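Local coordinates for protein metallo-beta-lactamase 1 (Acinetobacter baumannii, PDB 5MMD) that probably hydrolyses beta-lactam antibiotics to substituted beta-amino acids, using zinc ions held by histidine, aspartate and cysteine side chains, at residues A[183-188]-A[212-217]; A[48-51]-A[56-59]; A[15-20]-A[150-155]. All coordinates share one frame; numbering follows the deposited sequence.

Contact 1. Residues A[183-188]-A[212-217]. With ZN (zinc ion), chain D.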
ATOM      1  N   SER A 183     -12.120   3.623 -11.474  1.00 19.37           N
ATOM      2  CA  SER A 183     -11.652   2.901 -10.304  1.00 18.99           C
ATOM      3  C   SER A 183     -11.743   3.738  -9.047  1.00 18.06           C
ATOM      4  O   SER A 183     -12.015   3.219  -7.974  1.00 17.35           O
ATOM      5  CB  SER A 183     -10.217   2.436 -10.497  1.00 17.69           C
ATOM      6  OG  SER A 183     -10.164   1.678 -11.687  1.00 19.87           O
ATOM      7  N   ALA A 184     -11.454   5.025  -9.187  1.00 17.36           N
ATOM      8  CA  ALA A 184     -11.536   5.980  -8.082  1.00 17.71           C
ATOM      9  C   ALA A 184     -12.987   6.122  -7.623  1.00 18.90           C
ATOM     10  O   ALA A 184     -13.289   6.164  -6.411  1.00 18.53           O
ATOM     11  CB  ALA A 184     -10.976   7.314  -8.524  1.00 17.33           C
ATOM     12  N   ARG A 185     -13.882   6.208  -8.605  1.00 20.35           N
ATOM     13  CA  ARG A 185     -15.304   6.244  -8.350  1.00 22.23           C
ATOM     14  C   ARG A 185     -15.743   4.989  -7.620  1.00 21.64           C
ATOM     15  O   ARG A 185     -16.555   5.079  -6.708  1.00 22.37           O
ATOM     16  CB  ARG A 185     -16.093   6.377  -9.645  1.00 25.17           C
ATOM     17  CG  ARG A 185     -15.953   7.713 -10.351  0.52 25.76           C
ATOM     18  CD  ARG A 185     -16.438   7.602 -11.790  1.00 28.09           C
ATOM     19  NE  ARG A 185     -16.073   8.765 -12.598  1.00 28.83           N
ATOM     20  CZ  ARG A 185     -16.039   8.757 -13.929  1.00 29.76           C
ATOM     21  NH1 ARG A 185     -16.337   7.644 -14.597  0.50 29.92           N
ATOM     22  NH2 ARG A 185     -15.697   9.858 -14.593  1.00 30.30           N
ATOM     23  N   ASN A 186     -15.216   3.826  -8.007  1.00 19.96           N
ATOM     24  CA  ASN A 186     -15.580   2.573  -7.322  1.00 19.84           C
ATOM     25  C   ASN A 186     -15.252   2.673  -5.834  1.00 19.46           C
ATOM     26  O   ASN A 186     -16.040   2.284  -4.984  1.00 20.34           O
ATOM     27  CB  ASN A 186     -14.848   1.361  -7.930  1.00 18.53           C
ATOM     28  CG  ASN A 186     -15.373   0.991  -9.301  1.00 20.48           C
ATOM     29  OD1 ASN A 186     -16.553   1.212  -9.610  1.00 21.96           O
ATOM     30  ND2 ASN A 186     -14.503   0.398 -10.133  1.00 20.09           N
ATOM     31  N   THR A 187     -14.081   3.216  -5.539  1.00 18.92           N
ATOM     32  CA  THR A 187     -13.560   3.291  -4.182  1.00 19.38           C
ATOM     33  C   THR A 187     -14.356   4.297  -3.323  1.00 20.59           C
ATOM     34  O   THR A 187     -14.659   4.035  -2.142  1.00 21.39           O
ATOM     35  CB  THR A 187     -12.072   3.673  -4.218  1.00 18.68           C
ATOM     36  OG1 THR A 187     -11.356   2.730  -5.046  1.00 18.68           O
ATOM     37  CG2 THR A 187     -11.478   3.697  -2.824  1.00 18.81           C
ATOM     38  N   ILE A 188     -14.728   5.417  -3.929  1.00 20.75           N
ATOM     39  CA  ILE A 188     -15.610   6.379  -3.277  1.00 22.24           C
ATOM     40  C   ILE A 188     -16.975   5.758  -2.918  1.00 24.16           C
ATOM     41  O   ILE A 188     -17.516   6.027  -1.835  1.00 25.41           O
ATOM     42  CB  ILE A 188     -15.830   7.612  -4.176  1.00 22.83           C
ATOM     43  CG1 ILE A 188     -14.541   8.444  -4.248  1.00 21.49           C
ATOM     44  CG2 ILE A 188     -17.016   8.410  -3.680  1.00 24.96           C
ATOM     45  CD1 ILE A 188     -14.486   9.381  -5.432  1.00 22.88           C
ATOM     46  N   HIS A 212     -10.179  13.889  -4.242  1.00 17.27           N
ATOM     47  CA  HIS A 212      -9.018  14.530  -4.846  1.00 17.76           C
ATOM     48  C   HIS A 212      -8.412  13.630  -5.948  1.00 16.40           C
ATOM     49  O   HIS A 212      -8.122  14.075  -7.050  1.00 16.73           O
ATOM     50  CB  HIS A 212      -7.999  14.855  -3.736  1.00 17.57           C
ATOM     51  CG  HIS A 212      -6.712  15.453  -4.230  1.00 17.06           C
ATOM     52  ND1 HIS A 212      -6.633  16.675  -4.861  1.00 19.21           N
ATOM     53  CD2 HIS A 212      -5.445  14.978  -4.193  1.00 15.36           C
ATOM     54  CE1 HIS A 212      -5.380  16.932  -5.172  1.00 18.22           C
ATOM     55  NE2 HIS A 212      -4.640  15.905  -4.789  1.00 16.14           N
ATOM     56  N   THR A 213      -8.213  12.353  -5.645  1.00 14.78           N
ATOM     57  CA  THR A 213      -7.621  11.443  -6.612  1.00 15.12           C
ATOM     58  C   THR A 213      -8.532  11.219  -7.850  1.00 16.20           C
ATOM     59  O   THR A 213      -8.044  11.223  -8.992  1.00 15.75           O
ATOM     60  CB  THR A 213      -7.300  10.094  -5.972  1.00 14.18           C
ATOM     61  OG1 THR A 213      -6.335  10.284  -4.919  1.00 14.44           O
ATOM     62  CG2 THR A 213      -6.722   9.144  -7.013  1.00 12.76           C
ATOM     63  N   LYS A 214      -9.838  11.109  -7.632  1.00 17.19           N
ATOM     64  CA  LYS A 214     -10.766  11.019  -8.748  1.00 18.55           C
ATOM     65  C   LYS A 214     -10.623  12.221  -9.688  1.00 18.92           C
ATOM     66  O   LYS A 214     -10.599  12.029 -10.902  1.00 18.38           O
ATOM     67  CB  LYS A 214     -12.224  10.929  -8.293  1.00 21.04           C
ATOM     68  CG  LYS A 214     -13.196  10.795  -9.489  1.00 22.83           C
ATOM     69  CD  LYS A 214     -14.682  10.744  -9.087  1.00 26.12           C
ATOM     70  CE  LYS A 214     -15.253  12.099  -8.648  1.00 28.52           C
ATOM     71  NZ  LYS A 214     -15.364  13.124  -9.762  1.00 30.15           N
ATOM     72  N   VAL A 215     -10.591  13.439  -9.127  1.00 18.57           N
ATOM     73  CA  VAL A 215     -10.451  14.669  -9.924  1.00 19.55           C
ATOM     74  C   VAL A 215      -9.159  14.661 -10.718  1.00 17.91           C
ATOM     75  O   VAL A 215      -9.168  14.959 -11.931  1.00 19.33           O
ATOM     76  CB  VAL A 215     -10.505  15.936  -9.031  1.00 19.48           C
ATOM     77  CG1 VAL A 215     -10.001  17.163  -9.782  1.00 20.88           C
ATOM     78  CG2 VAL A 215     -11.905  16.125  -8.529  1.00 21.89           C
ATOM     79  N   LEU A 216      -8.058  14.292 -10.070  1.00 16.62           N
ATOM     80  CA  LEU A 216      -6.760  14.242 -10.740  1.00 17.44           C
ATOM     81  C   LEU A 216      -6.786  13.225 -11.888  1.00 17.96           C
ATOM     82  O   LEU A 216      -6.176  13.432 -12.952  1.00 18.50           O
ATOM     83  CB  LEU A 216      -5.652  13.892  -9.751  1.00 15.99           C
ATOM     84  CG  LEU A 216      -5.372  14.877  -8.607  1.00 16.59           C
ATOM     85  CD1 LEU A 216      -4.143  14.469  -7.827  1.00 15.92           C
ATOM     86  CD2 LEU A 216      -5.246  16.266  -9.127  1.00 18.90           C
ATOM     87  N   ALA A 217      -7.493  12.131 -11.678  1.00 17.99           N
ATOM     88  CA  ALA A 217      -7.534  11.064 -12.682  1.00 18.46           C
ATOM     89  C   ALA A 217      -8.367  11.518 -13.866  1.00 20.14           C
ATOM     90  O   ALA A 217      -7.961  11.342 -15.018  1.00 20.75           O
ATOM     91  CB  ALA A 217      -8.080   9.791 -12.088  1.00 18.20           C
TER
HETATM   92 ZN    ZN D 402      -8.006  18.204  -4.906  1.00 36.20          ZN
HETATM   93  O   HOH W   1     -10.526  17.905  -4.953  1.00 34.74           O
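K214 of helix 208-223 lays its aliphatic stem across A184, R185 and I188 of helix 180-190. The two helices run nearly antiparallel, with segment axes 9.0 Å apart and a crossing angle of -163°. They approach most closely at the backbone where the small A184 faces K214: A184 CB rests 3.7 Å from K214 CA. From there the lysine can be followed outward. Its CB lies 3.8 Å from A184 CB and also meets I188 CD1. With CG anti to the backbone N (chi1 -178°) and the next torsion extended, CD is carried out between R185 and I188, whose side chains the lysine crosses at about a right angle, 3.5 Å from R185 CG and 3.9 Å from I188 CD1. The same CD also lies at the edge of the R185 guanidinium, near its plane. Bends at chi3 and chi4 then turn the ammonium aside, and K214 NZ stops 5.2 Å from R185 NE. One turn on, E218 forms a salt bridge with R185 through NH2 and a long, weak ion pair with K214 NZ. Elsewhere on helix 208-223, H212 binds a zinc ion through ND1 at 2.1 Å. A water O lies 2.5 Å from the zinc ion, and the ring's NE2 is hydrogen-bonded to S166 O. This zinc is distinct from the two held by H78, H80, H140 and by D82, C159, H201. No hydrogen bond joins the two segments: the helices meet through aliphatic carbons, while the neighbouring like charges are probably offset by the shared carboxylate of E218.

Contact 2. Residues A[48-51]-A[56-59]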
ATOM      1  N   ILE A  48       1.070  -3.914   6.033  1.00 10.37           N
ATOM      2  CA  ILE A  48       0.536  -3.480   4.740  1.00 10.65           C
ATOM      3  C   ILE A  48       1.614  -2.667   3.991  1.00  9.58           C
ATOM      4  O   ILE A  48       1.876  -1.506   4.312  1.00  9.79           O
ATOM      5  CB  ILE A  48      -0.737  -2.650   4.883  1.00 11.04           C
ATOM      6  CG1 ILE A  48      -1.809  -3.445   5.644  1.00 12.61           C
ATOM      7  CG2 ILE A  48      -1.231  -2.206   3.496  1.00 10.50           C
ATOM      8  CD1 ILE A  48      -3.133  -2.635   5.899  1.00 12.83           C
ATOM      9  N   ASP A  49       2.194  -3.356   3.010  1.00 10.07           N
ATOM     10  CA  ASP A  49       3.315  -2.931   2.134  1.00 10.39           C
ATOM     11  C   ASP A  49       4.633  -2.939   2.879  1.00 10.78           C
ATOM     12  O   ASP A  49       4.719  -2.479   4.020  1.00 10.65           O
ATOM     13  CB  ASP A  49       3.027  -1.576   1.498  1.00 10.13           C
ATOM     14  CG  ASP A  49       2.069  -1.708   0.351  1.00 11.12           C
ATOM     15  OD1 ASP A  49       1.910  -2.854  -0.096  1.00 11.82           O
ATOM     16  OD2 ASP A  49       1.454  -0.718  -0.075  1.00 12.22           O
ATOM     17  N   THR A  50       5.651  -3.549   2.265  1.00  9.60           N
ATOM     18  CA  THR A  50       6.946  -3.542   2.886  1.00 10.67           C
ATOM     19  C   THR A  50       7.569  -2.153   2.754  1.00 10.06           C
ATOM     20  O   THR A  50       7.156  -1.345   1.938  1.00 10.06           O
ATOM     21  CB  THR A  50       7.926  -4.565   2.267  1.00 12.21           C
ATOM     22  OG1 THR A  50       8.404  -4.058   1.000  1.00 11.99           O
ATOM     23  CG2 THR A  50       7.279  -5.930   2.064  1.00 12.83           C
ATOM     24  N   PRO A  51       8.547  -1.874   3.596  1.00  9.81           N
ATOM     25  CA  PRO A  51       9.400  -0.698   3.377  1.00 11.12           C
ATOM     26  C   PRO A  51      10.180  -0.837   2.055  1.00 10.89           C
ATOM     27  O   PRO A  51      10.190  -1.906   1.450  1.00 10.11           O
ATOM     28  CB  PRO A  51      10.319  -0.714   4.604  1.00 12.18           C
ATOM     29  CG  PRO A  51       9.460  -1.274   5.693  1.00 12.43           C
ATOM     30  CD  PRO A  51       8.689  -2.402   4.960  1.00 10.30           C
ATOM     31  N   ASP A  56      15.397  -1.773   5.928  1.00 19.10           N
ATOM     32  CA  ASP A  56      14.296  -1.161   6.660  1.00 18.20           C
ATOM     33  C   ASP A  56      13.156  -2.163   6.931  1.00 17.46           C
ATOM     34  O   ASP A  56      12.421  -1.986   7.881  1.00 17.07           O
ATOM     35  CB  ASP A  56      13.773   0.073   5.918  1.00 17.90           C
ATOM     36  CG  ASP A  56      14.733   1.245   6.014  1.00 19.09           C
ATOM     37  OD1 ASP A  56      15.361   1.414   7.071  1.00 19.99           O
ATOM     38  OD2 ASP A  56      14.897   1.959   5.026  1.00 19.66           O
ATOM     39  N   THR A  57      13.025  -3.199   6.116  1.00 16.28           N
ATOM     40  CA  THR A  57      12.041  -4.244   6.375  1.00 16.46           C
ATOM     41  C   THR A  57      12.485  -4.976   7.640  1.00 17.45           C
ATOM     42  O   THR A  57      11.693  -5.142   8.556  1.00 16.90           O
ATOM     43  CB  THR A  57      11.860  -5.229   5.198  1.00 15.36           C
ATOM     44  OG1 THR A  57      11.320  -4.523   4.077  1.00 13.36           O
ATOM     45  CG2 THR A  57      10.879  -6.374   5.585  1.00 13.37           C
ATOM     46  N   GLU A  58      13.763  -5.351   7.731  1.00 19.76           N
ATOM     47  CA  GLU A  58      14.266  -5.934   8.981  1.00 23.07           C
ATOM     48  C   GLU A  58      14.046  -4.994  10.160  1.00 23.51           C
ATOM     49  O   GLU A  58      13.666  -5.456  11.249  1.00 22.82           O
ATOM     50  CB  GLU A  58      15.759  -6.303   8.918  1.00 26.01           C
ATOM     51  CG  GLU A  58      16.257  -6.854  10.278  1.00 28.68           C
ATOM     52  CD  GLU A  58      16.831  -5.780  11.232  1.00 30.75           C
ATOM     53  OE1 GLU A  58      17.176  -4.674  10.753  1.00 31.32           O
ATOM     54  OE2 GLU A  58      16.930  -6.018  12.476  1.00 32.72           O
ATOM     55  N   LYS A  59      14.277  -3.690   9.973  1.00 23.03           N
ATOM     56  CA  LYS A  59      14.091  -2.749  11.073  1.00 23.03           C
ATOM     57  C   LYS A  59      12.647  -2.711  11.543  1.00 21.37           C
ATOM     58  O   LYS A  59      12.390  -2.512  12.746  1.00 22.08           O
ATOM     59  CB  LYS A  59      14.529  -1.320  10.680  1.00 22.98           C
ATOM     60  CG  LYS A  59      16.009  -1.164  10.511  1.00 24.67           C
ATOM     61  CD  LYS A  59      16.360   0.280  10.081  0.83 23.83           C
ATOM     62  CE  LYS A  59      17.846   0.555  10.180  0.42 25.07           C
ATOM     63  NZ  LYS A  59      18.642  -0.198   9.176  0.24 25.37           N
TER
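A chi1 of -65° at T57 sets OG1 beside its own backbone N and against the preceding loop, 3.5 Å from P51 CD and 3.8 Å from T50 CB. At T50, chi1 of 76° wedges OG1 between the backbone N and the carbonyl carbon, where it donates to P51 O at 2.8 Å, tilted 22° from the carbonyl plane. The T57 hydroxyl is itself hydrogen-bonded back to S53 O, just before the helix begins, so its touch on the proline ring is packing only. P51, crossing T57 at about a right angle, fits against the start of helix 54-66: its CB lies 3.8 Å from D56 CB and its CG 3.7 Å from D56 O. The T50 hydroxyl also accepts from G86 N, and the T50 backbone pairs with K83, which ties this loop to the chain just after the zinc ligand D82. The contact thus closes the buried turn that leads from strand 44-48 into helix 54-66, with H20 and S22 of strand 17-26 against P51, and W89 and L90 of helix 87-92 against T57.

Contact 3. Residues A[15-20]-A[150-155]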
ATOM      1  N   ASN A  15      -5.333   3.791  17.404  1.00 22.48           N
ATOM      2  CA  ASN A  15      -5.029   2.704  18.331  1.00 21.93           C
ATOM      3  C   ASN A  15      -4.711   1.447  17.524  1.00 20.01           C
ATOM      4  O   ASN A  15      -5.517   0.980  16.714  1.00 19.78           O
ATOM      5  CB  ASN A  15      -6.196   2.448  19.306  1.00 24.50           C
ATOM      6  CG  ASN A  15      -6.393   3.579  20.331  1.00 27.12           C
ATOM      7  OD1 ASN A  15      -5.461   4.308  20.674  1.00 26.77           O
ATOM      8  ND2 ASN A  15      -7.606   3.706  20.829  1.00 29.32           N
ATOM      9  N   GLY A  16      -3.516   0.909  17.726  1.00 18.92           N
ATOM     10  CA  GLY A  16      -3.074  -0.269  16.995  1.00 17.36           C
ATOM     11  C   GLY A  16      -2.925  -0.118  15.499  1.00 16.12           C
ATOM     12  O   GLY A  16      -2.971  -1.108  14.770  1.00 15.17           O
ATOM     13  N   VAL A  17      -2.690   1.103  15.033  1.00 16.14           N
ATOM     14  CA  VAL A  17      -2.428   1.308  13.632  1.00 14.03           C
ATOM     15  C   VAL A  17      -1.266   2.259  13.527  1.00 13.93           C
ATOM     16  O   VAL A  17      -1.331   3.373  14.040  1.00 14.93           O
ATOM     17  CB  VAL A  17      -3.629   1.866  12.890  1.00 14.90           C
ATOM     18  CG1 VAL A  17      -3.285   2.015  11.428  1.00 14.23           C
ATOM     19  CG2 VAL A  17      -4.828   0.989  13.094  1.00 15.54           C
ATOM     20  N   PHE A  18      -0.213   1.785  12.879  1.00 12.66           N
ATOM     21  CA  PHE A  18       1.048   2.517  12.759  1.00 14.32           C
ATOM     22  C   PHE A  18       1.418   2.781  11.316  1.00 13.47           C
ATOM     23  O   PHE A  18       1.385   1.863  10.504  1.00 13.29           O
ATOM     24  CB  PHE A  18       2.167   1.724  13.418  1.00 14.11           C
ATOM     25  CG  PHE A  18       1.909   1.439  14.863  1.00 15.14           C
ATOM     26  CD1 PHE A  18       1.253   0.264  15.233  1.00 15.74           C
ATOM     27  CD2 PHE A  18       2.274   2.355  15.842  1.00 16.21           C
ATOM     28  CE1 PHE A  18       0.994  -0.011  16.582  1.00 16.50           C
ATOM     29  CE2 PHE A  18       2.028   2.086  17.214  1.00 17.65           C
ATOM     30  CZ  PHE A  18       1.382   0.908  17.577  1.00 18.51           C
ATOM     31  N   LEU A  19       1.757   4.027  10.990  1.00 13.87           N
ATOM     32  CA  LEU A  19       2.269   4.360   9.661  1.00 13.02           C
ATOM     33  C   LEU A  19       3.779   4.169   9.642  1.00 12.39           C
ATOM     34  O   LEU A  19       4.491   4.708  10.502  1.00 13.44           O
ATOM     35  CB  LEU A  19       1.913   5.791   9.310  1.00 15.29           C
ATOM     36  CG  LEU A  19       2.504   6.431   8.056  1.00 15.94           C
ATOM     37  CD1 LEU A  19       1.714   6.069   6.865  1.00 15.05           C
ATOM     38  CD2 LEU A  19       2.513   7.927   8.210  1.00 18.18           C
ATOM     39  N   HIS A  20       4.291   3.418   8.668  1.00 12.45           N
ATOM     40  CA  HIS A  20       5.733   3.300   8.536  1.00 12.38           C
ATOM     41  C   HIS A  20       6.161   4.029   7.240  1.00 12.04           C
ATOM     42  O   HIS A  20       5.444   4.032   6.229  1.00 11.49           O
ATOM     43  CB  HIS A  20       6.188   1.835   8.588  1.00 11.57           C
ATOM     44  CG  HIS A  20       5.726   0.973   7.444  1.00 10.70           C
ATOM     45  ND1 HIS A  20       6.411   0.890   6.245  1.00 10.88           N
ATOM     46  CD2 HIS A  20       4.701   0.091   7.350  1.00  9.92           C
ATOM     47  CE1 HIS A  20       5.783   0.064   5.434  1.00 10.86           C
ATOM     48  NE2 HIS A  20       4.762  -0.476   6.100  1.00 10.86           N
ATOM     49  N   PRO A 150     -12.076  -2.304   8.676  1.00 19.40           N
ATOM     50  CA  PRO A 150     -13.470  -1.899   8.915  1.00 19.69           C
ATOM     51  C   PRO A 150     -13.687  -1.409  10.346  1.00 21.21           C
ATOM     52  O   PRO A 150     -14.502  -0.519  10.634  1.00 22.04           O
ATOM     53  CB  PRO A 150     -14.263  -3.181   8.604  1.00 21.50           C
ATOM     54  CG  PRO A 150     -13.278  -4.287   8.534  1.00 19.98           C
ATOM     55  CD  PRO A 150     -11.961  -3.701   8.223  1.00 18.16           C
ATOM     56  N   SER A 151     -12.907  -1.961  11.257  1.00 21.59           N
ATOM     57  CA  SER A 151     -13.131  -1.643  12.638  1.00 23.12           C
ATOM     58  C   SER A 151     -12.778  -0.186  12.963  1.00 23.11           C
ATOM     59  O   SER A 151     -13.441   0.414  13.817  1.00 25.64           O
ATOM     60  CB  SER A 151     -12.340  -2.584  13.526  1.00 23.24           C
ATOM     61  OG  SER A 151     -10.988  -2.513  13.163  1.00 21.10           O
ATOM     62  N   SER A 152     -11.765   0.380  12.308  1.00 22.16           N
ATOM     63  CA  SER A 152     -11.418   1.781  12.531  1.00 21.28           C
ATOM     64  C   SER A 152     -11.745   2.682  11.330  1.00 19.94           C
ATOM     65  O   SER A 152     -11.450   3.871  11.361  1.00 20.77           O
ATOM     66  CB  SER A 152      -9.935   1.913  12.908  1.00 20.57           C
ATOM     67  OG  SER A 152      -9.145   1.086  12.068  1.00 20.19           O
ATOM     68  N   LYS A 153     -12.387   2.127  10.306  1.00 19.39           N
ATOM     69  CA  LYS A 153     -12.744   2.859   9.079  1.00 18.88           C
ATOM     70  C   LYS A 153     -11.536   3.617   8.471  1.00 17.90           C
ATOM     71  O   LYS A 153     -11.643   4.765   8.019  1.00 17.38           O
ATOM     72  CB  LYS A 153     -13.931   3.792   9.365  1.00 20.66           C
ATOM     73  CG  LYS A 153     -15.204   3.028   9.733  1.00 22.84           C
ATOM     74  CD  LYS A 153     -16.475   3.834   9.484  0.76 24.12           C
ATOM     75  CE  LYS A 153     -17.731   3.101   9.969  1.00 27.28           C
ATOM     76  NZ  LYS A 153     -17.833   1.717   9.460  0.39 25.73           N
ATOM     77  N   ILE A 154     -10.394   2.920   8.446  1.00 16.09           N
ATOM     78  CA  ILE A 154      -9.158   3.414   7.845  1.00 15.21           C
ATOM     79  C   ILE A 154      -8.982   2.727   6.494  1.00 14.59           C
ATOM     80  O   ILE A 154      -9.066   1.488   6.389  1.00 13.69           O
ATOM     81  CB  ILE A 154      -7.931   3.155   8.773  1.00 15.46           C
ATOM     82  CG1 ILE A 154      -8.084   4.011  10.047  1.00 16.84           C
ATOM     83  CG2 ILE A 154      -6.609   3.435   8.031  1.00 14.79           C
ATOM     84  CD1 ILE A 154      -7.127   3.695  11.213  1.00 17.62           C
ATOM     85  N   LEU A 155      -8.817   3.520   5.451  1.00 13.90           N
ATOM     86  CA  LEU A 155      -8.525   2.980   4.136  1.00 13.92           C
ATOM     87  C   LEU A 155      -7.068   3.241   3.745  1.00 12.52           C
ATOM     88  O   LEU A 155      -6.633   4.388   3.672  1.00 12.20           O
ATOM     89  CB  LEU A 155      -9.463   3.561   3.084  1.00 13.92           C
ATOM     90  CG  LEU A 155      -9.236   2.939   1.686  1.00 14.22           C
ATOM     91  CD1 LEU A 155      -9.629   1.434   1.631  1.00 13.85           C
ATOM     92  CD2 LEU A 155     -10.024   3.719   0.638  1.00 15.29           C
TER
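V17 and I154 meet between the two sheets of the alpha-beta/beta-alpha sandwich that defines the metallo-beta-lactamase fold. V17 opens strand 17-26 of the seven-stranded sheet, and I154 opens strand 154-158 of the five-stranded one. Their side chains reach toward each other tip to tip. In V17, chi1 of -178° sets CG1 anti to the backbone N and CG2 anti to the carbonyl carbon, with both methyls presented to the opposite sheet. I154 answers with a single long branch: CG1 is anti to the carbonyl carbon (chi1 -66°), and the next torsion is extended (chi2 168°), which drives CD1 out as the foremost atom. S152 adds a looser touch from the turn before the strand, its OG 4.4 Å from V17 CG2. Both S152 and I154 also lean on D14, at the end of strand 9-14, so this five-stranded-sheet hairpin packs over the neighbouring hairpin of the other sheet. The loop from strand 146-149 turns back with a weak hydrogen bond from K153 N to P150 O at 3.4 Å. K153 takes positive phi, and together with I154 it faces I149 as a G1 beta bulge, which leads the chain into strand 154-158. No polar bond crosses between the segments, and the contact is small, a mainly apolar meeting. Its heart is a methyl set against a fork: I154 CD1 lies 4.0 Å from V17 CG2 and 4.2 Å from V17 CG1.

In the fold
Contacts 2 and 3 are both buried, contact 3 between the sheets and contact 2 under helix 54-66 on the outer side of the seven-stranded sheet, whereas contact 1 is only partly buried and carries charged groups at its edge. Contacts 1 and 2 lie on opposite sides of the chain's centre. Strand 17-26 serves both contacts 2 and 3: H20 packs on P51, and its NE2 makes a weak hydrogen bond to D49 O. Segment 150-155 reaches contact 1 in turn, where L155 CD2 touches T187 CG2. Across the segments all three contacts rest on packing, but hydroxyls bonded to backbone border contact 2, ion pairs border contact 1, and contact 3 is essentially methyl against methyl.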